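PDB 5MU5: DUF115 domain-containing protein from Magnetospirillum magneticum AMB-1, which is a Maf glycosyltransferase involved in flagella formation and probably transfers sugar to flagellin. Local coordinates for residues D48-R52 with G53-Y57; E151-F154 with D155-Y158; V551-L554 with G555-A558; M632-V635 with M636-V640. All blocks are in the same frame, centred on the assembly; numbering follows the deposited sequence.

Contact 1: residues D48-R52 with G53-Y57; sequences DVEFR and GEFLY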
loop_
_atom_site.group_PDB
_atom_site.type_symbol
_atom_site.label_atom_id
_atom_site.label_comp_id
_atom_site.label_asym_id
_atom_site.label_seq_id
_atom_site.Cartn_x
_atom_site.Cartn_y
_atom_site.Cartn_z
ATOM N N ASP A 48 -30.900 20.545 20.446
ATOM C CA ASP A 48 -30.409 21.089 19.191
ATOM C C ASP A 48 -29.198 21.975 19.463
ATOM O O ASP A 48 -28.956 22.360 20.602
ATOM C CB ASP A 48 -31.529 21.887 18.500
ATOM C CG ASP A 48 -31.324 22.028 16.986
ATOM O OD1 ASP A 48 -30.217 21.741 16.476
ATOM O OD2 ASP A 48 -32.284 22.412 16.277
ATOM N N VAL A 49 -28.426 22.263 18.420
ATOM C CA VAL A 49 -27.254 23.138 18.511
ATOM C C VAL A 49 -27.510 24.453 17.777
ATOM O O VAL A 49 -27.707 24.473 16.563
ATOM C CB VAL A 49 -26.004 22.466 17.941
ATOM C CG1 VAL A 49 -24.792 23.363 18.113
ATOM C CG2 VAL A 49 -25.764 21.136 18.634
ATOM N N GLU A 50 -27.533 25.546 18.536
ATOM C CA GLU A 50 -27.787 26.867 17.994
ATOM C C GLU A 50 -26.490 27.658 17.961
ATOM O O GLU A 50 -25.627 27.488 18.811
ATOM C CB GLU A 50 -28.861 27.575 18.824
ATOM C CG GLU A 50 -29.265 28.966 18.329
ATOM C CD GLU A 50 -28.374 30.077 18.869
ATOM O OE1 GLU A 50 -28.013 30.024 20.064
ATOM O OE2 GLU A 50 -28.037 31.009 18.106
ATOM N N PHE A 51 -26.357 28.505 16.952
ATOM C CA PHE A 51 -25.190 29.362 16.794
ATOM C C PHE A 51 -25.549 30.525 15.875
ATOM O O PHE A 51 -25.813 30.332 14.690
ATOM C CB PHE A 51 -24.005 28.574 16.222
ATOM C CG PHE A 51 -22.762 29.399 16.039
ATOM C CD1 PHE A 51 -22.161 30.025 17.130
ATOM C CD2 PHE A 51 -22.176 29.538 14.790
ATOM C CE1 PHE A 51 -21.010 30.777 16.978
ATOM C CE2 PHE A 51 -21.025 30.298 14.631
ATOM C CZ PHE A 51 -20.444 30.917 15.726
ATOM N N ARG A 52 -25.579 31.729 16.441
ATOM C CA ARG A 52 -25.942 32.934 15.704
ATOM C C ARG A 52 -27.306 32.779 15.035
ATOM O O ARG A 52 -27.482 33.135 13.873
ATOM C CB ARG A 52 -24.863 33.280 14.674
ATOM C CG ARG A 52 -23.496 33.509 15.286
ATOM C CD ARG A 52 -22.478 33.832 14.209
ATOM N NE ARG A 52 -21.152 34.096 14.767
ATOM C CZ ARG A 52 -20.011 34.022 14.082
ATOM N NH1 ARG A 52 -19.998 33.668 12.798
ATOM N NH2 ARG A 52 -18.863 34.285 14.693
ATOM N N GLY A 53 -28.266 32.232 15.775
ATOM C CA GLY A 53 -29.621 32.040 15.271
ATOM C C GLY A 53 -29.813 30.918 14.262
ATOM O O GLY A 53 -30.900 30.775 13.716
ATOM N N GLU A 54 -28.777 30.120 14.010
ATOM C CA GLU A 54 -28.878 28.985 13.096
ATOM C C GLU A 54 -28.927 27.715 13.917
ATOM O O GLU A 54 -28.225 27.594 14.912
ATOM C CB GLU A 54 -27.672 28.923 12.173
ATOM C CG GLU A 54 -27.542 30.092 11.222
ATOM C CD GLU A 54 -26.299 29.979 10.360
ATOM O OE1 GLU A 54 -25.383 29.201 10.711
ATOM O OE2 GLU A 54 -26.235 30.667 9.327
ATOM N N PHE A 55 -29.752 26.767 13.488
ATOM C CA PHE A 55 -29.936 25.513 14.199
ATOM C C PHE A 55 -29.442 24.351 13.353
ATOM O O PHE A 55 -29.659 24.322 12.153
ATOM C CB PHE A 55 -31.412 25.334 14.544
ATOM C CG PHE A 55 -31.896 26.267 15.620
ATOM C CD1 PHE A 55 -31.905 27.643 15.418
ATOM C CD2 PHE A 55 -32.352 25.771 16.837
ATOM C CE1 PHE A 55 -32.346 28.506 16.411
ATOM C CE2 PHE A 55 -32.802 26.628 17.832
ATOM C CZ PHE A 55 -32.799 27.997 17.619
ATOM N N LEU A 56 -28.765 23.397 13.981
ATOM C CA LEU A 56 -28.277 22.224 13.271
ATOM C C LEU A 56 -29.449 21.438 12.707
ATOM O O LEU A 56 -29.506 21.196 11.519
ATOM C CB LEU A 56 -27.415 21.341 14.188
ATOM C CG LEU A 56 -26.992 19.969 13.635
ATOM C CD1 LEU A 56 -26.276 20.108 12.309
ATOM C CD2 LEU A 56 -26.085 19.252 14.625
ATOM N N TYR A 57 -30.395 21.074 13.563
ATOM C CA TYR A 57 -31.537 20.285 13.140
ATOM C C TYR A 57 -32.753 21.126 12.754
ATOM O O TYR A 57 -33.402 20.855 11.754
ATOM C CB TYR A 57 -31.879 19.267 14.231
ATOM C CG TYR A 57 -30.766 18.257 14.398
ATOM C CD1 TYR A 57 -30.593 17.234 13.467
ATOM C CD2 TYR A 57 -29.870 18.340 15.460
ATOM C CE1 TYR A 57 -29.566 16.323 13.586
ATOM C CE2 TYR A 57 -28.847 17.421 15.600
ATOM C CZ TYR A 57 -28.697 16.419 14.653
ATOM O OH TYR A 57 -27.685 15.516 14.773
#

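Contact 2: residues E151-F154 with D155-Y158; sequences EPNF and DFLY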
loop_
_atom_site.group_PDB
_atom_site.type_symbol
_atom_site.label_atom_id
_atom_site.label_comp_id
_atom_site.label_asym_id
_atom_site.label_seq_id
_atom_site.Cartn_x
_atom_site.Cartn_y
_atom_site.Cartn_z
ATOM N N GLU A 151 -16.245 14.040 12.125
ATOM C CA GLU A 151 -17.016 15.186 12.594
ATOM C C GLU A 151 -16.120 16.388 12.571
ATOM O O GLU A 151 -15.273 16.537 13.449
ATOM C CB GLU A 151 -17.562 14.947 13.984
ATOM C CG GLU A 151 -18.317 16.145 14.549
ATOM C CD GLU A 151 -19.349 16.698 13.580
ATOM O OE1 GLU A 151 -20.488 16.190 13.544
ATOM O OE2 GLU A 151 -19.029 17.671 12.879
ATOM N N PRO A 152 -16.270 17.239 11.538
ATOM C CA PRO A 152 -15.443 18.439 11.385
ATOM C C PRO A 152 -15.597 19.466 12.502
ATOM O O PRO A 152 -14.701 20.270 12.734
ATOM C CB PRO A 152 -15.972 19.056 10.092
ATOM C CG PRO A 152 -16.556 17.912 9.347
ATOM C CD PRO A 152 -17.179 17.061 10.392
ATOM N N ASN A 153 -16.756 19.468 13.145
ATOM C CA ASN A 153 -17.043 20.459 14.174
ATOM C C ASN A 153 -16.992 19.790 15.542
ATOM O O ASN A 153 -17.872 19.012 15.894
ATOM C CB ASN A 153 -18.395 21.104 13.899
ATOM C CG ASN A 153 -18.648 22.324 14.773
ATOM O OD1 ASN A 153 -18.109 22.446 15.865
ATOM N ND2 ASN A 153 -19.485 23.224 14.295
ATOM N N PHE A 154 -15.932 20.084 16.285
ATOM C CA PHE A 154 -15.721 19.488 17.589
ATOM C C PHE A 154 -16.832 19.818 18.573
ATOM O O PHE A 154 -17.082 19.047 19.493
ATOM C CB PHE A 154 -14.382 19.911 18.169
ATOM C CG PHE A 154 -13.980 19.112 19.381
ATOM C CD1 PHE A 154 -13.461 17.842 19.234
ATOM C CD2 PHE A 154 -14.136 19.626 20.667
ATOM C CE1 PHE A 154 -13.086 17.106 20.342
ATOM C CE2 PHE A 154 -13.775 18.887 21.774
ATOM C CZ PHE A 154 -13.252 17.621 21.611
ATOM N N ASP A 155 -17.495 20.956 18.386
ATOM C CA ASP A 155 -18.625 21.300 19.237
ATOM C C ASP A 155 -19.702 20.242 19.216
ATOM O O ASP A 155 -20.288 19.929 20.253
ATOM C CB ASP A 155 -19.237 22.652 18.857
ATOM C CG ASP A 155 -18.398 23.829 19.329
ATOM O OD1 ASP A 155 -17.205 23.637 19.688
ATOM O OD2 ASP A 155 -18.957 24.950 19.358
ATOM N N PHE A 156 -19.966 19.685 18.045
ATOM C CA PHE A 156 -20.994 18.664 17.923
ATOM C C PHE A 156 -20.657 17.420 18.741
ATOM O O PHE A 156 -21.521 16.855 19.399
ATOM C CB PHE A 156 -21.248 18.286 16.456
ATOM C CG PHE A 156 -21.783 19.421 15.602
ATOM C CD1 PHE A 156 -22.290 20.593 16.174
ATOM C CD2 PHE A 156 -21.837 19.288 14.210
ATOM C CE1 PHE A 156 -22.789 21.610 15.374
ATOM C CE2 PHE A 156 -22.335 20.311 13.410
ATOM C CZ PHE A 156 -22.811 21.468 13.992
ATOM N N LEU A 157 -19.406 16.997 18.704
ATOM C CA LEU A 157 -18.999 15.860 19.522
ATOM C C LEU A 157 -19.184 16.215 20.998
ATOM O O LEU A 157 -19.713 15.425 21.772
ATOM C CB LEU A 157 -17.538 15.484 19.261
ATOM C CG LEU A 157 -17.022 14.344 20.140
ATOM C CD1 LEU A 157 -17.734 13.030 19.814
ATOM C CD2 LEU A 157 -15.514 14.201 19.980
ATOM N N TYR A 158 -18.752 17.417 21.363
ATOM C CA TYR A 158 -18.852 17.884 22.733
ATOM C C TYR A 158 -20.292 17.892 23.214
ATOM O O TYR A 158 -20.573 17.379 24.277
ATOM C CB TYR A 158 -18.229 19.275 22.870
ATOM C CG TYR A 158 -18.343 19.849 24.254
ATOM C CD1 TYR A 158 -17.413 19.530 25.234
ATOM C CD2 TYR A 158 -19.387 20.708 24.591
ATOM C CE1 TYR A 158 -17.523 20.047 26.506
ATOM C CE2 TYR A 158 -19.511 21.224 25.869
ATOM C CZ TYR A 158 -18.556 20.899 26.816
ATOM O OH TYR A 158 -18.636 21.401 28.093
#

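Contact 3: residues V551-L554 with G555-A558; sequences VTLL and GECA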
loop_
_atom_site.group_PDB
_atom_site.type_symbol
_atom_site.label_atom_id
_atom_site.label_comp_id
_atom_site.label_asym_id
_atom_site.label_seq_id
_atom_site.Cartn_x
_atom_site.Cartn_y
_atom_site.Cartn_z
ATOM N N VAL A 551 3.355 -22.929 8.767
ATOM C CA VAL A 551 2.389 -23.988 8.965
ATOM C C VAL A 551 1.619 -23.821 10.288
ATOM O O VAL A 551 0.426 -24.120 10.368
ATOM C CB VAL A 551 3.100 -25.333 8.878
ATOM C CG1 VAL A 551 2.187 -26.463 9.331
ATOM C CG2 VAL A 551 3.576 -25.543 7.442
ATOM N N THR A 552 2.312 -23.335 11.310
ATOM C CA THR A 552 1.701 -22.990 12.594
ATOM C C THR A 552 0.663 -21.870 12.424
ATOM O O THR A 552 -0.462 -21.950 12.935
ATOM C CB THR A 552 2.807 -22.565 13.592
ATOM O OG1 THR A 552 3.627 -23.705 13.888
ATOM C CG2 THR A 552 2.226 -22.013 14.893
ATOM N N LEU A 553 1.043 -20.823 11.703
ATOM C CA LEU A 553 0.128 -19.716 11.430
ATOM C C LEU A 553 -1.115 -20.191 10.655
ATOM O O LEU A 553 -2.248 -19.811 10.958
ATOM C CB LEU A 553 0.847 -18.592 10.658
ATOM C CG LEU A 553 0.015 -17.335 10.360
ATOM C CD1 LEU A 553 -0.661 -16.771 11.611
ATOM C CD2 LEU A 553 0.853 -16.265 9.686
ATOM N N LEU A 554 -0.886 -21.013 9.645
ATOM C CA LEU A 554 -1.965 -21.533 8.832
ATOM C C LEU A 554 -2.911 -22.349 9.691
ATOM O O LEU A 554 -4.124 -22.237 9.553
ATOM C CB LEU A 554 -1.403 -22.400 7.711
ATOM C CG LEU A 554 -0.694 -21.639 6.591
ATOM C CD1 LEU A 554 -0.059 -22.625 5.619
ATOM C CD2 LEU A 554 -1.674 -20.725 5.868
ATOM N N GLY A 555 -2.345 -23.165 10.578
ATOM C CA GLY A 555 -3.142 -23.966 11.482
ATOM C C GLY A 555 -4.040 -23.092 12.335
ATOM O O GLY A 555 -5.205 -23.426 12.559
ATOM N N GLU A 556 -3.505 -21.964 12.804
ATOM C CA GLU A 556 -4.271 -21.048 13.664
ATOM C C GLU A 556 -5.423 -20.371 12.902
ATOM O O GLU A 556 -6.489 -20.140 13.471
ATOM C CB GLU A 556 -3.339 -20.018 14.343
ATOM C CG GLU A 556 -2.437 -20.634 15.419
ATOM C CD GLU A 556 -1.319 -19.710 15.918
ATOM O OE1 GLU A 556 -1.095 -18.631 15.317
ATOM O OE2 GLU A 556 -0.641 -20.068 16.921
ATOM N N CYS A 557 -5.230 -20.103 11.612
ATOM C CA CYS A 557 -6.301 -19.541 10.778
ATOM C C CYS A 557 -7.380 -20.561 10.463
ATOM O O CYS A 557 -8.544 -20.202 10.354
ATOM C CB CYS A 557 -5.754 -19.007 9.458
ATOM S SG CYS A 557 -4.534 -17.694 9.646
ATOM N N ALA A 558 -6.982 -21.819 10.286
ATOM C CA ALA A 558 -7.918 -22.900 10.031
ATOM C C ALA A 558 -8.802 -23.049 11.249
ATOM O O ALA A 558 -10.037 -23.123 11.144
ATOM C CB ALA A 558 -7.177 -24.196 9.762
#

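Contact 4: residues M632-V635 with M636-V640; sequences MIRV and MTLQV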
loop_
_atom_site.group_PDB
_atom_site.type_symbol
_atom_site.label_atom_id
_atom_site.label_comp_id
_atom_site.label_asym_id
_atom_site.label_seq_id
_atom_site.Cartn_x
_atom_site.Cartn_y
_atom_site.Cartn_z
ATOM N N MET A 632 -8.024 -25.202 1.190
ATOM C CA MET A 632 -7.076 -24.190 0.755
ATOM C C MET A 632 -5.865 -24.147 1.685
ATOM O O MET A 632 -4.711 -24.141 1.230
ATOM C CB MET A 632 -7.723 -22.816 0.728
ATOM C CG MET A 632 -6.869 -21.748 0.076
ATOM S SD MET A 632 -7.626 -20.123 0.111
ATOM C CE MET A 632 -7.425 -19.728 1.840
ATOM N N ILE A 633 -6.133 -24.115 2.985
ATOM C CA ILE A 633 -5.061 -24.070 3.969
ATOM C C ILE A 633 -4.203 -25.339 3.904
ATOM O O ILE A 633 -2.988 -25.265 4.073
ATOM C CB ILE A 633 -5.620 -23.727 5.365
ATOM C CG1 ILE A 633 -5.851 -22.216 5.389
ATOM C CG2 ILE A 633 -4.658 -24.145 6.463
ATOM C CD1 ILE A 633 -6.546 -21.672 6.611
ATOM N N ARG A 634 -4.825 -26.475 3.609
ATOM C CA ARG A 634 -4.095 -27.736 3.403
ATOM C C ARG A 634 -3.150 -27.669 2.189
ATOM O O ARG A 634 -1.975 -28.042 2.281
ATOM C CB ARG A 634 -5.087 -28.903 3.246
ATOM C CG ARG A 634 -4.445 -30.228 2.889
ATOM C CD ARG A 634 -5.397 -31.409 3.024
ATOM N NE ARG A 634 -4.627 -32.652 2.919
ATOM C CZ ARG A 634 -4.222 -33.215 1.779
ATOM N NH1 ARG A 634 -4.532 -32.678 0.600
ATOM N NH2 ARG A 634 -3.495 -34.331 1.818
ATOM N N VAL A 635 -3.665 -27.222 1.049
ATOM C CA VAL A 635 -2.833 -27.039 -0.133
ATOM C C VAL A 635 -1.677 -26.043 0.138
ATOM O O VAL A 635 -0.539 -26.291 -0.249
ATOM C CB VAL A 635 -3.675 -26.561 -1.341
ATOM C CG1 VAL A 635 -2.786 -26.045 -2.472
ATOM C CG2 VAL A 635 -4.576 -27.687 -1.836
ATOM N N MET A 636 -1.968 -24.935 0.808
ATOM C CA MET A 636 -0.943 -23.953 1.131
ATOM C C MET A 636 0.132 -24.556 2.045
ATOM O O MET A 636 1.326 -24.307 1.880
ATOM C CB MET A 636 -1.551 -22.736 1.827
ATOM C CG MET A 636 -2.454 -21.904 0.941
ATOM S SD MET A 636 -3.203 -20.509 1.806
ATOM C CE MET A 636 -1.820 -19.368 1.838
ATOM N N THR A 637 -0.314 -25.334 3.019
ATOM C CA THR A 637 0.561 -26.004 3.952
ATOM C C THR A 637 1.544 -26.897 3.204
ATOM O O THR A 637 2.750 -26.830 3.432
ATOM C CB THR A 637 -0.281 -26.836 4.942
ATOM O OG1 THR A 637 -0.993 -25.943 5.812
ATOM C CG2 THR A 637 0.584 -27.790 5.760
ATOM N N LEU A 638 1.019 -27.725 2.308
ATOM C CA LEU A 638 1.858 -28.636 1.536
ATOM C C LEU A 638 2.790 -27.907 0.600
ATOM O O LEU A 638 3.908 -28.353 0.394
ATOM C CB LEU A 638 1.004 -29.610 0.731
ATOM C CG LEU A 638 0.249 -30.609 1.599
ATOM C CD1 LEU A 638 -0.827 -31.271 0.754
ATOM C CD2 LEU A 638 1.193 -31.638 2.217
ATOM N N GLN A 639 2.331 -26.798 0.027
ATOM C CA GLN A 639 3.169 -26.023 -0.906
ATOM C C GLN A 639 4.351 -25.387 -0.197
ATOM O O GLN A 639 5.480 -25.391 -0.696
ATOM C CB GLN A 639 2.344 -24.955 -1.623
ATOM C CG GLN A 639 1.506 -25.543 -2.737
ATOM C CD GLN A 639 0.881 -24.503 -3.635
ATOM O OE1 GLN A 639 0.993 -23.309 -3.396
ATOM N NE2 GLN A 639 0.199 -24.964 -4.683
ATOM N N VAL A 640 4.077 -24.870 0.995
ATOM C CA VAL A 640 5.090 -24.230 1.814
ATOM C C VAL A 640 6.198 -25.213 2.185
ATOM O O VAL A 640 7.382 -24.878 2.066
ATOM C CB VAL A 640 4.447 -23.595 3.071
ATOM C CG1 VAL A 640 5.470 -23.311 4.163
ATOM C CG2 VAL A 640 3.710 -22.319 2.685
#

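Contact 1: residues D48-R52 with G53-Y57
Asp48-Arg52 and Gly53-Tyr57 form the two arms of a tight antiparallel beta hairpin, closed by a type I' turn from Phe51 to Glu54. Phe51 and Glu54 make the hydrogen-bonded pair next to the turn; Glu50 and Phe55 make the non-hydrogen-bonded pair that follows. Farther out, Leu56 N donates to Val49 O. The side chain of Glu50 is bent at chi2 (-87°), which turns its carboxylate back to the turn. There OE2 of Glu50 takes the N-H of Gly53 at 2.6 Å on its anti lone pair. CG of Glu50, anti to its backbone N (chi1 -178°), lies over one face of the Phe55 ring, a CH-pi contact 4.0 Å from the centroid. At the edge of this ring, in its plane, sits Asp48 OD2, 3.4 Å from Phe55 CD2. The other oxygen of Asp48, OD1, accepts from Tyr57 N at 3.0 Å in an almost straight bond (175°). Val49 N reaches OD1 from the opposite face of the carboxylate, and Gly58 N binds OD2. An alanine in place of Asp48 is likely to leave the amides of Tyr57 and Gly58 without their acceptor, so the end of the second arm could drift. Two carboxylates thus bind backbone N-H groups at both ends of the hairpin: Glu50 at the turn and Asp48 where the arms part.

Contact 2: residues E151-F154 with D155-Y158
The Phe156 ring has the amide of Asn153 stacked over one face and the carboxylate of Glu151 at its edge. The amide and ring planes are 24° apart, and Asn153 ND2 lies 3.8 Å from Phe156 CZ, toward the rim. Asn153 CB completes this cover with a CH-pi contact, 4.1 Å from the centroid of the Phe156 ring. At the edge, in the ring plane, Glu151 OE1 comes within 3.4 Å of Phe156 CD2. The carboxylate stands nearly upright to the ring, with 86° between the planes. Tyr216 also meets Phe156, edge-to-face.

Asn153 is the N-cap of the helix. With CG anti to the backbone N (chi1 -169°), its OD1 can turn onward and accept from Asp155 N at 3.0 Å. Its backbone O takes Phe156 N. The first i to i+4 bond within this turn runs from Tyr158 N to Phe154 O. Glu151 in turn positions the cap: its OE2 accepts from Asn153 N at 2.9 Å on the anti lone pair. That carboxylate is well supplied with donors, since Tyr216 OH binds OE2 while Leu129 N and Gly130 N bind OE1. Phe154 CE1 packs on Leu157 CD2 at 3.8 Å.

The cap joins strand 146-150 of the parallel sheet to helix 154-160. Phe154 and Leu157 lean on helix 24-32, where Arg29 makes a cation-pi contact with Phe154. Asp155 bonds to His33 and Ser37 just beyond that helix, and Pro152 rests on helix 219-235.

Contact 3: residues V551-L554 with G555-A558
Thr552 and Glu556 lie side by side on one flank of the helix and point the same way. Their nearest side-chain atoms are Thr552 CG2 and Glu556 OE2, 4.0 Å apart, so the methyl is the branch that faces the carboxylate. The hydroxyl is turned elsewhere: OG1 of Thr552 sits beside its own backbone N (chi1 -67°) and bonds to Arg548 O, one turn earlier. Glu556 starts out with CG beside its own N (chi1 -70°), which brings Glu556 CG to 3.4 Å from Thr552 O. Beyond CG the chain is extended and carries the carboxylate on to the Thr552 methyl. Leu553 crosses Glu556 at about a right angle, with Leu553 CD1 reaching 4.2 Å from Glu556 OE1.

All these residues belong to helix 546-564 of the Maf helical bundle domain. Four successive i to i+4 backbone bonds run through this part of the helix. They start with Gly555 N to Val551 O at 2.9 Å and end with Ala558 N to Leu554 O at 3.0 Å. Gly555 keeps ordinary helical backbone angles and does not break the series.

On another flank, Leu553 and Cys557 make a loose apolar pair, with Leu553 CD1 and Cys557 SG 4.4 Å apart. Cys557 SG is also 3.4 Å from Leu553 O. Leu553 meets Val594 of helix 589-609 and Leu579 of helix 568-579. Leu554 also touches Val594, and it packs on Ile633 and Thr637 of helix 618-646. Cys557 fits against Leu575, Leu579 and Leu598.

Contact 4: residues M632-V635 with M636-V640
Met632 and Met636 stand one turn apart on helix 618-646, a long member of the Maf helical bundle. Backbone bonds of the i to i+4 kind hold this part of the helix, such as Met636 N to Met632 O at 2.9 Å.

A side-chain hydrogen bond is added at Thr637. Its OG1, beside its own backbone N (chi1 -70°), donates to Ile633 O at 2.7 Å. Thr637 N binds the same oxygen at 2.9 Å, from the opposite face of the carbonyl plane. A valine in place of Thr637 would probably cost Ile633 O one of these two donors and put a methyl group close to a carbonyl oxygen.

The methionines form an apolar pair, with Met632 CG 4.2 Å from Met636 SD. Both meet Leu598 of helix 589-609 and Ile93 of helix 92-107.

A methyl lies alongside a side-chain amide where Val635 and Gln639 run side by side, with Val635 CG1 3.9 Å from Gln639 NE2. The amide oxygen of Gln639 binds His243 of helix 242-257.

A flat cation meets an alkyl group at Arg634: Leu638 CD1 lies over one face of its guanidinium, 4.0 Å from Arg634 CZ.

Overall arrangement
All four contacts are local, each closing only a turn of chain, and they follow in series with none nested or crossing. Contact 1 comes first, in the hairpin at the edge of the N-terminal domain. Contact 2 follows at the start of helix 154-160. The two touch, because Phe156 packs on Val49 and Leu56, which ties the hairpin to the parallel-sheet part of that domain. Contacts 3 and 4 come much later, in the helical bundle, with nearest atoms at least about 34 Å from the first pair. Their centres are about 10 Å apart. Leu554 against Thr637 and Cys557 against Ile633 join helix 546-564 to helix 618-646.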